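Local coordinates for DUF4276 family protein (PDB 2P62) that is of unknown function but belongs to a Toprim-like family, a fold that elsewhere often serves in enzymes acting on nucleic acids, at residues I3-V8 / E90-V95; W107-L112 / G122-E127; L141-V146 / G171-L176; E151-L156 / T185-M190. All coordinates share one frame; numbering follows the deposited sequence.

Interaction 1: I3-V8 / E90-V95; sequences IKLIIV and EEVYVV
Leu5 and Ile7 give both their N-H and C=O groups to strand 90-95. Leu5 N binds Glu91 O at 2.9 Å, and Leu5 O takes Tyr93 N at 2.7 Å. Ile7 N then binds Tyr93 O, and Ile7 O takes Val95 N. At the start of the ladder, Ile3 O accepts from Glu90 N at 3.1 Å. Lys4 and Ile6 turn their backbone bonds the other way, to strand 58-63.
Glu91 OE1 has two donors. Lys4 NZ reaches Glu91 OE1 at 2.9 Å in a salt bridge, and Tyr93 OH donates to the same oxygen at 2.8 Å. They come from opposite faces of the carboxylate, Lys4 NZ 39° out of the plane and Tyr93 OH 65°. Lys4 can do this because its chain is extended and runs beside that of Glu91. Its NZ also binds Met239 O and Gly241 O, so the ammonium is gripped from the chain's C-terminal end as well. Glu90 OE2 pairs with Arg2. The aliphatic part of Lys4 passes the edge of the Tyr93 ring, and Ile6 CG1 lies 4.3 Å from Tyr93 CD1. Helix 233-239 packs on Ile6 and Tyr93 on this face.
On the other face, Ile7 CD1 meets Val92 CG1 at 4.2 Å, covered by helix 71-84. Two neighbouring parallel strands between helices are typical of the alpha/beta core of a Toprim-like fold.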
# COMPACT_ATOMS: atom_id res chain seq x y z
N ILE A 3 8.65 17.50 -22.10
CA ILE A 3 8.75 16.59 -20.97
C ILE A 3 9.22 17.30 -19.71
O ILE A 3 10.19 18.05 -19.74
CB ILE A 3 9.75 15.46 -21.23
CG1 ILE A 3 9.43 14.73 -22.53
CG2 ILE A 3 9.70 14.46 -20.09
CD1 ILE A 3 10.48 13.73 -22.89
N LYS A 4 8.52 17.04 -18.62
CA LYS A 4 8.85 17.60 -17.31
C LYS A 4 8.96 16.42 -16.35
O LYS A 4 8.11 15.53 -16.35
CB LYS A 4 7.75 18.54 -16.84
CG LYS A 4 7.45 19.68 -17.80
CD LYS A 4 6.56 20.71 -17.15
CE LYS A 4 6.21 21.83 -18.12
NZ LYS A 4 5.41 22.87 -17.41
N LEU A 5 10.02 16.42 -15.54
CA LEU A 5 10.25 15.36 -14.57
C LEU A 5 9.86 15.79 -13.15
O LEU A 5 10.27 16.85 -12.67
CB LEU A 5 11.73 14.95 -14.60
CG LEU A 5 12.20 13.84 -13.66
CD1 LEU A 5 11.43 12.56 -13.97
CD2 LEU A 5 13.71 13.61 -13.83
N ILE A 6 9.06 14.96 -12.50
CA ILE A 6 8.62 15.21 -11.13
C ILE A 6 9.13 14.09 -10.23
O ILE A 6 8.79 12.92 -10.41
CB ILE A 6 7.08 15.27 -11.03
CG1 ILE A 6 6.54 16.33 -12.00
CG2 ILE A 6 6.68 15.60 -9.59
CD1 ILE A 6 5.04 16.60 -11.90
N ILE A 7 9.97 14.46 -9.27
CA ILE A 7 10.56 13.50 -8.34
C ILE A 7 10.01 13.66 -6.94
O ILE A 7 10.14 14.72 -6.33
CB ILE A 7 12.09 13.67 -8.27
CG1 ILE A 7 12.70 13.64 -9.68
CG2 ILE A 7 12.68 12.55 -7.40
CD1 ILE A 7 14.19 13.96 -9.73
N VAL A 8 9.38 12.61 -6.43
CA VAL A 8 8.80 12.62 -5.09
C VAL A 8 9.43 11.49 -4.30
O VAL A 8 10.16 10.67 -4.86
CB VAL A 8 7.28 12.42 -5.14
CG1 VAL A 8 6.63 13.60 -5.84
CG2 VAL A 8 6.94 11.13 -5.85
N GLU A 90 12.67 19.92 -19.97
CA GLU A 90 12.83 21.35 -19.75
C GLU A 90 12.65 21.76 -18.29
O GLU A 90 13.09 22.84 -17.89
CB GLU A 90 11.85 22.12 -20.63
CG GLU A 90 10.40 22.02 -20.22
CD GLU A 90 9.48 22.69 -21.23
OE1 GLU A 90 9.98 23.48 -22.06
OE2 GLU A 90 8.26 22.44 -21.18
N GLU A 91 11.99 20.93 -17.49
CA GLU A 91 11.81 21.26 -16.09
C GLU A 91 11.89 20.01 -15.24
O GLU A 91 11.51 18.91 -15.66
CB GLU A 91 10.47 21.99 -15.84
CG GLU A 91 10.25 23.22 -16.73
CD GLU A 91 9.00 24.03 -16.40
OE1 GLU A 91 7.92 23.43 -16.15
OE2 GLU A 91 9.10 25.28 -16.41
N VAL A 92 12.44 20.18 -14.05
CA VAL A 92 12.56 19.10 -13.10
C VAL A 92 12.09 19.64 -11.75
O VAL A 92 12.55 20.69 -11.29
CB VAL A 92 14.02 18.60 -12.95
CG1 VAL A 92 14.08 17.55 -11.86
CG2 VAL A 92 14.52 18.00 -14.27
N TYR A 93 11.15 18.92 -11.14
CA TYR A 93 10.62 19.29 -9.84
C TYR A 93 11.10 18.28 -8.81
O TYR A 93 11.04 17.08 -9.04
CB TYR A 93 9.08 19.30 -9.88
CG TYR A 93 8.51 20.36 -10.79
CD1 TYR A 93 8.44 20.15 -12.17
CD2 TYR A 93 8.15 21.61 -10.29
CE1 TYR A 93 8.03 21.16 -13.03
CE2 TYR A 93 7.73 22.64 -11.15
CZ TYR A 93 7.68 22.41 -12.52
OH TYR A 93 7.34 23.42 -13.40
N VAL A 94 11.61 18.76 -7.69
CA VAL A 94 12.08 17.86 -6.64
C VAL A 94 11.29 18.22 -5.38
O VAL A 94 11.49 19.28 -4.81
CB VAL A 94 13.59 18.03 -6.41
CG1 VAL A 94 14.07 17.02 -5.36
CG2 VAL A 94 14.34 17.80 -7.72
N VAL A 95 10.40 17.32 -4.98
CA VAL A 95 9.54 17.54 -3.82
C VAL A 95 9.92 16.69 -2.62
O VAL A 95 10.06 15.47 -2.73
CB VAL A 95 8.08 17.26 -4.18
CG1 VAL A 95 7.18 17.40 -2.94
CG2 VAL A 95 7.64 18.22 -5.29

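Interaction 2: W107-L112 / G122-E127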
# COMPACT_ATOMS: atom_id res chain seq x y z
N TRP A 107 19.65 21.21 -0.57
CA TRP A 107 19.72 19.78 -0.85
C TRP A 107 19.91 19.54 -2.36
O TRP A 107 20.83 18.84 -2.79
CB TRP A 107 18.46 19.10 -0.32
CG TRP A 107 18.42 17.61 -0.49
CD1 TRP A 107 19.37 16.71 -0.11
CD2 TRP A 107 17.36 16.85 -1.11
NE1 TRP A 107 18.97 15.43 -0.45
CE2 TRP A 107 17.75 15.49 -1.06
CE3 TRP A 107 16.13 17.19 -1.69
CZ2 TRP A 107 16.95 14.47 -1.59
CZ3 TRP A 107 15.34 16.17 -2.21
CH2 TRP A 107 15.75 14.82 -2.15
N VAL A 108 19.05 20.14 -3.17
CA VAL A 108 19.15 19.97 -4.61
C VAL A 108 20.45 20.58 -5.14
O VAL A 108 21.17 19.95 -5.92
CB VAL A 108 17.94 20.63 -5.30
CG1 VAL A 108 18.09 20.55 -6.83
CG2 VAL A 108 16.67 19.93 -4.86
N LEU A 109 20.74 21.80 -4.71
CA LEU A 109 21.94 22.50 -5.15
C LEU A 109 23.22 21.67 -4.95
O LEU A 109 24.14 21.70 -5.77
CB LEU A 109 22.07 23.83 -4.40
CG LEU A 109 23.14 24.77 -4.98
CD1 LEU A 109 22.70 25.24 -6.37
CD2 LEU A 109 23.34 25.95 -4.06
N SER A 110 23.27 20.93 -3.84
CA SER A 110 24.41 20.08 -3.52
C SER A 110 24.59 18.92 -4.51
O SER A 110 25.61 18.24 -4.49
CB SER A 110 24.28 19.50 -2.10
OG SER A 110 23.38 18.38 -2.10
N PHE A 111 23.59 18.70 -5.37
CA PHE A 111 23.65 17.64 -6.37
C PHE A 111 24.22 18.16 -7.69
O PHE A 111 24.64 17.38 -8.54
CB PHE A 111 22.25 17.07 -6.64
CG PHE A 111 21.62 16.42 -5.44
CD1 PHE A 111 20.25 16.46 -5.25
CD2 PHE A 111 22.41 15.79 -4.49
CE1 PHE A 111 19.67 15.90 -4.12
CE2 PHE A 111 21.85 15.22 -3.35
CZ PHE A 111 20.48 15.28 -3.17
N LEU A 112 24.25 19.48 -7.85
CA LEU A 112 24.72 20.10 -9.08
C LEU A 112 26.15 20.62 -9.07
O LEU A 112 26.38 21.81 -9.29
CB LEU A 112 23.79 21.25 -9.47
CG LEU A 112 22.31 20.88 -9.59
CD1 LEU A 112 21.54 22.14 -9.87
CD2 LEU A 112 22.10 19.85 -10.70
N GLY A 122 13.13 31.56 -8.26
CA GLY A 122 13.26 30.49 -7.29
C GLY A 122 13.65 29.14 -7.88
O GLY A 122 13.64 28.14 -7.17
N ALA A 123 13.98 29.10 -9.16
CA ALA A 123 14.39 27.85 -9.78
C ALA A 123 15.89 27.86 -10.07
O ALA A 123 16.49 28.93 -10.22
CB ALA A 123 13.62 27.62 -11.06
N ILE A 124 16.50 26.68 -10.11
CA ILE A 124 17.93 26.55 -10.40
C ILE A 124 18.02 26.18 -11.89
O ILE A 124 17.54 25.13 -12.30
CB ILE A 124 18.59 25.42 -9.54
CG1 ILE A 124 18.44 25.74 -8.05
CG2 ILE A 124 20.07 25.29 -9.86
CD1 ILE A 124 18.97 24.65 -7.14
N VAL A 125 18.63 27.05 -12.69
CA VAL A 125 18.74 26.79 -14.12
C VAL A 125 20.15 26.37 -14.48
O VAL A 125 21.12 27.06 -14.19
CB VAL A 125 18.35 28.05 -14.96
CG1 VAL A 125 18.31 27.71 -16.44
CG2 VAL A 125 16.99 28.60 -14.52
N THR A 126 20.25 25.21 -15.12
CA THR A 126 21.53 24.69 -15.54
C THR A 126 21.26 23.81 -16.75
O THR A 126 20.25 23.11 -16.81
CB THR A 126 22.21 23.86 -14.42
OG1 THR A 126 23.50 23.42 -14.86
CG2 THR A 126 21.37 22.67 -14.04
N GLU A 127 22.15 23.89 -17.74
CA GLU A 127 21.99 23.10 -18.96
C GLU A 127 20.64 23.45 -19.60
O GLU A 127 20.06 22.64 -20.31
CB GLU A 127 22.03 21.61 -18.61
CG GLU A 127 23.27 20.84 -19.06
CD GLU A 127 24.60 21.54 -18.77
OE1 GLU A 127 25.03 22.35 -19.63
OE2 GLU A 127 25.20 21.29 -17.71
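Ile124 takes side chains from three residues, Val108, Leu109 and Leu112. This is helix-on-sheet packing of an alpha/beta fold: the end of helix 104-109 and the turn after it lie over strand 123-126 of the mixed sheet.
The contact across the two segments is apolar. Ile124 has CG1 anti to its carbonyl carbon (chi1 -60°), and CD1 continues in an extended line. Ile124 CD1 therefore reaches the helix and lies 3.9 Å from Leu109 CD1. The two side chains cross at about a right angle. Val108 CG1 approaches Ile124 CD1 less closely, at 4.2 Å. The other branch of Ile124 serves the turn: Leu112 CD1 touches Ile124 CG2 at 3.5 Å, the closest approach between the segments. Leu112 CD1 also comes within 4.2 Å of Thr126 CG2, so one leucine methyl sits near two strand residues on the same side. Helix 71-84 backs Leu112 through Leu79.
Polar groups are satisfied away from this apolar patch. Thr126 OG1 bonds to Glu116 O. A type I turn from Leu109 to Leu112 is closed by Leu112 N on Leu109 O. Overlapping it, Phe111 N binds Val108 O, and Ser110 OG hydrogen-bonds to Trp107 O at 2.7 Å.
The aromatic groups pair within segment 107-112. Phe111 CE1 lies over one face of the Trp107 indole, toward its rim, and Trp107 CZ2 is at the Phe111 edge, in its plane. Trp107 O sits 3.3 Å above the Phe111 ring, over its centre.

Interaction 3: L141-V146 / G171-L176; sequences LNEPFV and GSMRAL
Phe145 and Met173 bring the backbones nearest, their CA atoms 6.4 Å apart, where a type I turn from Glu143 to Val146 meets the first turns of helix 171-180. Val146 N on Glu143 O closes that turn.
Phe145 has the largest share of the contact, and its ring lies against Arg174. Arg174 CA stands over the centre of the Phe145 ring, 3.9 Å from the centroid and close to the ring normal, a CH-pi contact. Arg174 CG lies anti to its backbone N, and the chain bends at chi3. The guanidinium then comes round to the far end of the ring, where Phe145 CZ and CE2 lie over one of its faces. The two planes are 83° apart. Arg174 NH1 is 3.2 Å from Phe145 CZ. An alanine at Phe145 would probably leave Arg174 CA and the guanidinium face without their aromatic partner, and the arginine tip would be freer to turn.
Met173 packs beside the base of the ring, against Phe145 and Val146. Met173 CB is 4.3 Å from Phe145 CB, and Met173 SD lies 4.1 Å from Val146 CG2. Leu166 and Ile192 also touch this methionine.
Elsewhere on the helix, Ser172, Ala175 and Leu176 meet the second subunit, and Ser172 OG bonds to Asp179 of that subunit. The loop thus packs on a helix that also meets the second subunit. It does so by dispersion and by ring and arginine packing, with no charge pair across, so the fit is likely to depend mainly on shape.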
# COMPACT_ATOMS: atom_id res chain seq x y z
N LEU A 141 -0.59 23.94 11.20
CA LEU A 141 -1.82 23.21 11.48
C LEU A 141 -2.11 23.47 12.95
O LEU A 141 -1.43 22.94 13.83
CB LEU A 141 -1.59 21.72 11.22
CG LEU A 141 -2.72 20.70 11.23
CD1 LEU A 141 -2.91 20.21 12.62
CD2 LEU A 141 -3.99 21.28 10.63
N ASN A 142 -3.10 24.30 13.22
CA ASN A 142 -3.39 24.63 14.61
C ASN A 142 -4.30 23.66 15.34
O ASN A 142 -5.48 23.93 15.54
CB ASN A 142 -3.93 26.05 14.70
CG ASN A 142 -2.84 27.09 14.53
OD1 ASN A 142 -1.91 27.15 15.33
ND2 ASN A 142 -2.95 27.91 13.48
N GLU A 143 -3.74 22.52 15.74
CA GLU A 143 -4.46 21.48 16.48
C GLU A 143 -3.68 21.15 17.76
O GLU A 143 -2.55 20.67 17.70
CB GLU A 143 -4.65 20.23 15.60
CG GLU A 143 -5.57 20.45 14.40
CD GLU A 143 -7.03 20.67 14.80
OE1 GLU A 143 -7.83 21.10 13.94
OE2 GLU A 143 -7.37 20.41 15.97
N PRO A 144 -4.28 21.42 18.93
CA PRO A 144 -3.63 21.16 20.22
C PRO A 144 -3.09 19.75 20.45
O PRO A 144 -2.19 19.54 21.26
CB PRO A 144 -4.70 21.56 21.24
CG PRO A 144 -5.99 21.30 20.51
CD PRO A 144 -5.68 21.82 19.12
N PHE A 145 -3.64 18.78 19.73
CA PHE A 145 -3.19 17.40 19.91
C PHE A 145 -2.35 16.85 18.77
O PHE A 145 -2.05 15.65 18.73
CB PHE A 145 -4.41 16.51 20.16
CG PHE A 145 -5.09 16.81 21.47
CD1 PHE A 145 -4.44 16.56 22.67
CD2 PHE A 145 -6.36 17.38 21.50
CE1 PHE A 145 -5.03 16.88 23.89
CE2 PHE A 145 -6.97 17.70 22.72
CZ PHE A 145 -6.30 17.45 23.91
N VAL A 146 -1.93 17.72 17.86
CA VAL A 146 -1.12 17.31 16.72
C VAL A 146 0.22 18.04 16.66
O VAL A 146 0.28 19.26 16.70
CB VAL A 146 -1.87 17.55 15.39
CG1 VAL A 146 -1.06 17.00 14.22
CG2 VAL A 146 -3.25 16.89 15.44
N GLY A 171 -12.47 14.85 19.88
CA GLY A 171 -12.69 14.04 21.07
C GLY A 171 -11.88 12.76 20.91
O GLY A 171 -11.35 12.22 21.88
N SER A 172 -11.80 12.27 19.68
CA SER A 172 -11.02 11.08 19.40
C SER A 172 -9.54 11.43 19.49
O SER A 172 -8.75 10.67 20.05
CB SER A 172 -11.34 10.54 18.00
OG SER A 172 -12.68 10.09 17.91
N MET A 173 -9.17 12.59 18.94
CA MET A 173 -7.77 13.04 18.97
C MET A 173 -7.27 13.15 20.40
O MET A 173 -6.14 12.78 20.71
CB MET A 173 -7.61 14.39 18.25
CG MET A 173 -7.57 14.32 16.72
SD MET A 173 -7.20 15.92 15.89
CE MET A 173 -8.84 16.41 15.42
N ARG A 174 -8.14 13.67 21.27
CA ARG A 174 -7.83 13.83 22.69
C ARG A 174 -7.57 12.46 23.30
O ARG A 174 -6.58 12.25 23.99
CB ARG A 174 -9.00 14.50 23.43
CG ARG A 174 -8.74 14.75 24.91
CD ARG A 174 -10.02 15.20 25.62
NE ARG A 174 -10.45 16.51 25.14
CZ ARG A 174 -9.79 17.64 25.37
NH1 ARG A 174 -8.66 17.62 26.08
NH2 ARG A 174 -10.24 18.79 24.88
N ALA A 175 -8.49 11.54 23.04
CA ALA A 175 -8.36 10.19 23.56
C ALA A 175 -7.12 9.50 22.97
O ALA A 175 -6.36 8.88 23.72
CB ALA A 175 -9.62 9.38 23.24
N LEU A 176 -6.90 9.62 21.66
CA LEU A 176 -5.73 8.97 21.07
C LEU A 176 -4.46 9.49 21.72
O LEU A 176 -3.54 8.72 22.02
CB LEU A 176 -5.65 9.21 19.55
CG LEU A 176 -6.30 8.29 18.50
CD1 LEU A 176 -6.11 6.82 18.88
CD2 LEU A 176 -7.77 8.61 18.37

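Interaction 4: E151-L156 / T185-M190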
# COMPACT_ATOMS: atom_id res chain seq x y z
N GLU A 151 5.24 18.33 6.59
CA GLU A 151 5.34 17.26 5.62
C GLU A 151 4.01 17.08 4.91
O GLU A 151 3.02 17.72 5.26
CB GLU A 151 5.75 15.95 6.32
CG GLU A 151 4.89 15.56 7.52
CD GLU A 151 5.42 14.32 8.23
OE1 GLU A 151 6.64 14.27 8.51
OE2 GLU A 151 4.62 13.41 8.53
N LEU A 152 3.99 16.21 3.91
CA LEU A 152 2.79 15.94 3.13
C LEU A 152 1.55 15.70 3.99
O LEU A 152 0.47 16.19 3.68
CB LEU A 152 3.03 14.73 2.22
CG LEU A 152 2.08 14.37 1.07
CD1 LEU A 152 1.31 13.13 1.44
CD2 LEU A 152 1.15 15.53 0.71
N GLU A 153 1.72 14.97 5.08
CA GLU A 153 0.59 14.67 5.94
C GLU A 153 0.03 15.90 6.67
O GLU A 153 -1.18 15.99 6.91
CB GLU A 153 0.98 13.57 6.92
CG GLU A 153 1.15 12.19 6.26
CD GLU A 153 2.46 12.02 5.48
OE1 GLU A 153 2.65 10.90 4.93
OE2 GLU A 153 3.29 12.96 5.41
N LEU A 154 0.91 16.84 7.00
CA LEU A 154 0.49 18.07 7.68
C LEU A 154 -0.48 18.84 6.77
O LEU A 154 -1.49 19.36 7.23
CB LEU A 154 1.70 18.94 8.03
CG LEU A 154 1.40 20.03 9.07
CD1 LEU A 154 1.04 19.35 10.38
CD2 LEU A 154 2.59 20.97 9.26
N SER A 155 -0.17 18.89 5.48
CA SER A 155 -1.04 19.57 4.53
C SER A 155 -2.36 18.80 4.42
O SER A 155 -3.43 19.40 4.35
CB SER A 155 -0.38 19.64 3.16
OG SER A 155 0.84 20.35 3.22
N LEU A 156 -2.27 17.47 4.38
CA LEU A 156 -3.46 16.61 4.29
C LEU A 156 -4.31 16.81 5.54
O LEU A 156 -5.54 16.82 5.47
CB LEU A 156 -3.05 15.13 4.20
CG LEU A 156 -2.98 14.41 2.83
CD1 LEU A 156 -4.39 14.32 2.24
CD2 LEU A 156 -2.06 15.14 1.89
N THR A 185 1.01 12.55 15.67
CA THR A 185 1.79 13.03 14.52
C THR A 185 0.82 13.26 13.36
O THR A 185 -0.31 12.75 13.38
CB THR A 185 2.82 12.01 14.02
OG1 THR A 185 2.14 10.81 13.63
CG2 THR A 185 3.85 11.70 15.09
N PRO A 186 1.23 14.04 12.35
CA PRO A 186 0.31 14.24 11.23
C PRO A 186 -0.06 12.89 10.60
O PRO A 186 -1.18 12.71 10.14
CB PRO A 186 1.09 15.16 10.29
CG PRO A 186 2.53 14.89 10.64
CD PRO A 186 2.47 14.81 12.15
N LYS A 187 0.89 11.95 10.59
CA LYS A 187 0.61 10.63 10.02
C LYS A 187 -0.39 9.87 10.89
O LYS A 187 -1.11 9.02 10.39
CB LYS A 187 1.90 9.81 9.87
CG LYS A 187 2.80 10.24 8.72
CD LYS A 187 4.11 9.46 8.75
CE LYS A 187 5.19 10.09 7.87
NZ LYS A 187 4.97 9.87 6.41
N ASP A 188 -0.43 10.18 12.18
CA ASP A 188 -1.40 9.52 13.05
C ASP A 188 -2.79 10.00 12.62
O ASP A 188 -3.73 9.20 12.51
CB ASP A 188 -1.15 9.88 14.52
CG ASP A 188 -0.01 9.08 15.15
OD1 ASP A 188 0.49 9.52 16.22
OD2 ASP A 188 0.38 8.02 14.61
N VAL A 189 -2.92 11.30 12.37
CA VAL A 189 -4.20 11.88 11.97
C VAL A 189 -4.70 11.26 10.68
O VAL A 189 -5.90 11.12 10.44
CB VAL A 189 -4.08 13.42 11.77
CG1 VAL A 189 -5.42 14.00 11.31
CG2 VAL A 189 -3.64 14.10 13.06
N MET A 190 -3.76 10.87 9.84
CA MET A 190 -4.12 10.27 8.57
C MET A 190 -4.91 8.99 8.82
O MET A 190 -5.82 8.65 8.07
CB MET A 190 -2.85 9.99 7.78
CG MET A 190 -2.87 10.54 6.37
SD MET A 190 -2.86 12.32 6.16
CE MET A 190 -4.47 12.74 6.38
O HOH W 1 4.18 12.37 10.71
O HOH W 2 5.64 12.25 5.20
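Glu151 presents a flat carboxylate to Pro186 and Lys187, which lie on opposite sides of its plane. Pro186 CG is on one side, 3.3 Å from Glu151 OE2. Lys187 CE is on the other, 3.4 Å from Glu151 OE2. Water 1 donates to that oxygen too. Lys187 lies over one face of the Glu153 carboxylate. Its NZ stands above the plane and forms a salt bridge with Glu153 OE1 at 2.9 Å, though the hydrogen bond is weak, and water 2 joins Glu153 OE2 to NZ. Glu153 is bent at chi2 (76°), which turns CD toward the lysine. A leucine in place of Glu153 would probably leave the Lys187 ammonium without its salt-bridge mate and take from water 2 its carboxylate acceptor.
These residues sit where the first turns of helices 152-162 and 186-196 cross at 53°, axes 8.4 Å apart. Glu151 and Thr185 stand at the N-cap positions. Thr185 and Asp188 form a capping box: Thr185 OG1 accepts from Asp188 N, and Asp188 OD1 accepts from Thr185 N, met from above the carboxylate plane. Leu152 N binds Asp97, which with Asp99 probably forms the DxD motif of the Toprim-like fold.
Pro186 CB also touches Glu153 CB at 3.7 Å and lies 4.2 Å from Leu154 CD1. One turn on, the Met190 chain crosses Leu156 at about a right angle, with Met190 SD 3.4 Å from Leu156 CB.

How the interactions relate
Interactions 1 and 2 share the alpha/beta sheet and touch where Val94 meets Trp107 and Val108. Interaction 1 is its buried core, joined by backbone bonds and a lysine-glutamate bridge. Interaction 2 lies toward its edge, is still largely buried, and is purely apolar between its segments. Interactions 3 and 4 belong to the helical part, with centres 12 Å apart. They touch through Leu141 on Leu154 and Val146 on Val189, and helices 171-180 and 186-196 follow each other in the chain. Interaction 3 is partly exposed and relies on ring packing; interaction 4 is buried, with charges and waters. Both meet the second subunit, whereas interactions 1 and 2 do not.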